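Local coordinates for hypothetical protein Atu1826 (Agrobacterium tumefaciens, PDB 2I3D) that is of unknown function but is probably a hydrolase of the alpha/beta hydrolase fold, at residues D227-D230 with R231-G235. Sequence-based numbering, arbitrary orientation. Where two conformers were deposited one is given.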
loop_
_atom_site.group_PDB
_atom_site.type_symbol
_atom_site.label_atom_id
_atom_site.label_comp_id
_atom_site.label_asym_id
_atom_site.label_seq_id
_atom_site.Cartn_x
_atom_site.Cartn_y
_atom_site.Cartn_z
ATOM N N ASP B 227 4.308 9.606 -18.204
ATOM C CA ASP B 227 4.258 10.634 -19.255
ATOM C C ASP B 227 5.165 11.785 -18.887
ATOM O O ASP B 227 5.893 12.294 -19.736
ATOM C CB ASP B 227 2.837 11.160 -19.466
ATOM C CG ASP B 227 1.881 10.113 -20.018
ATOM O OD1 ASP B 227 2.327 9.030 -20.457
ATOM O OD2 ASP B 227 0.670 10.381 -20.014
ATOM N N TYR B 228 5.164 12.169 -17.615
ATOM C CA TYR B 228 5.987 13.311 -17.202
ATOM C C TYR B 228 7.491 12.960 -17.394
ATOM O O TYR B 228 8.290 13.742 -17.913
ATOM C CB TYR B 228 5.718 13.678 -15.736
ATOM C CG TYR B 228 6.551 14.863 -15.323
ATOM C CD1 TYR B 228 6.253 16.149 -15.836
ATOM C CD2 TYR B 228 7.670 14.691 -14.493
ATOM C CE1 TYR B 228 7.019 17.251 -15.482
ATOM C CE2 TYR B 228 8.479 15.758 -14.139
ATOM C CZ TYR B 228 8.166 17.039 -14.647
ATOM O OH TYR B 228 8.983 18.085 -14.302
ATOM N N LEU B 229 7.889 11.789 -16.935
ATOM C CA LEU B 229 9.313 11.432 -17.008
ATOM C C LEU B 229 9.731 11.297 -18.475
ATOM O O LEU B 229 10.811 11.753 -18.870
ATOM C CB LEU B 229 9.549 10.136 -16.228
ATOM C CG LEU B 229 10.996 9.640 -16.238
ATOM C CD1 LEU B 229 11.875 10.687 -15.588
ATOM C CD2 LEU B 229 11.055 8.296 -15.469
ATOM N N ASP B 230 8.861 10.703 -19.287
ATOM C CA ASP B 230 9.142 10.555 -20.715
ATOM C C ASP B 230 9.310 11.890 -21.405
ATOM O O ASP B 230 10.272 12.086 -22.188
ATOM C CB ASP B 230 8.064 9.690 -21.380
ATOM C CG ASP B 230 8.283 8.207 -21.095
ATOM O OD1 ASP B 230 9.410 7.825 -20.641
ATOM O OD2 ASP B 230 7.345 7.420 -21.303
ATOM N N ARG B 231 8.412 12.826 -21.091
ATOM C CA ARG B 231 8.572 14.167 -21.653
ATOM C C ARG B 231 9.860 14.840 -21.178
ATOM O O ARG B 231 10.610 15.424 -21.988
ATOM C CB ARG B 231 7.327 15.017 -21.405
ATOM C CG ARG B 231 6.170 14.538 -22.286
ATOM C CD ARG B 231 4.863 15.294 -22.013
ATOM N NE ARG B 231 4.860 16.666 -22.543
ATOM C CZ ARG B 231 3.882 17.528 -22.303
ATOM N NH1 ARG B 231 2.790 17.138 -21.581
ATOM N NH2 ARG B 231 3.952 18.755 -22.848
ATOM N N ARG B 232 10.164 14.719 -19.883
ATOM C CA ARG B 232 11.395 15.344 -19.353
ATOM C C ARG B 232 12.607 14.692 -20.009
ATOM O O ARG B 232 13.548 15.400 -20.349
ATOM C CB ARG B 232 11.440 15.194 -17.812
ATOM C CG ARG B 232 10.498 16.148 -17.055
ATOM C CD ARG B 232 11.053 17.574 -16.998
ATOM N NE ARG B 232 12.445 17.655 -16.502
ATOM C CZ ARG B 232 12.792 17.850 -15.216
ATOM N NH1 ARG B 232 11.872 17.920 -14.248
ATOM N NH2 ARG B 232 14.072 17.936 -14.883
ATOM N N LEU B 233 12.617 13.362 -20.179
ATOM C CA LEU B 233 13.783 12.732 -20.848
ATOM C C LEU B 233 13.925 13.155 -22.311
ATOM O O LEU B 233 15.015 13.026 -22.892
ATOM C CB LEU B 233 13.666 11.217 -20.738
ATOM C CG LEU B 233 13.815 10.744 -19.286
ATOM C CD1 LEU B 233 13.504 9.250 -19.191
ATOM C CD2 LEU B 233 15.209 11.080 -18.717
ATOM N N ASN B 234 12.836 13.651 -22.878
ATOM C CA ASN B 234 12.793 14.201 -24.262
ATOM C C ASN B 234 13.223 15.668 -24.314
ATOM O O ASN B 234 13.210 16.296 -25.377
ATOM C CB ASN B 234 11.395 14.007 -24.891
ATOM C CG ASN B 234 11.411 14.271 -26.413
ATOM O OD1 ASN B 234 12.339 13.825 -27.111
ATOM N ND2 ASN B 234 10.427 15.007 -26.915
ATOM N N GLY B 235 13.620 16.198 -23.160
ATOM C CA GLY B 235 14.030 17.634 -23.012
ATOM C C GLY B 235 12.850 18.625 -22.959
ATOM O O GLY B 235 13.033 19.847 -23.151
#
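The carbonyl oxygen of D227 accepts the amide of R231, continuing the i to i+4 ladder into the last turns of helix 218-233. Y228 carries the main side-chain contact. Its ring, swung anti to the backbone N (chi1 -179°), runs alongside R232, whose CG sits over one face, 3.8 Å from the ring centroid, in a CH-pi contact. The arginine chain then bends at chi2 and chi3, which brings R232 NH1 to Y228 OH as a hydrogen-bond donor (2.9 Å). The hydroxyl lies at the guanidinium edge, close to its plane, and the ring and guanidinium planes stand 85° apart. L229 meets L233 obliquely, L229 CG to L233 CD1 at 3.9 Å, while the L229 side chain also packs on W125 and on L74 and F75 of helix 66-77. The D230 carboxylate forms a salt bridge with R78; D230 O accepts a weak bond from N234 N (3.1 Å), as the helix unwinds into a Schellman motif. There G235, at positive phi (77°), donates its amide to R232 O. With NH2 bonded to E147 O and NH1 weakly to S170 O, the R232 guanidinium is held by three bonds, one of them weak, which should fix its rotation and link the helix end to strand 146-152 and to the segment just before strand 171-176 through neutral acceptors.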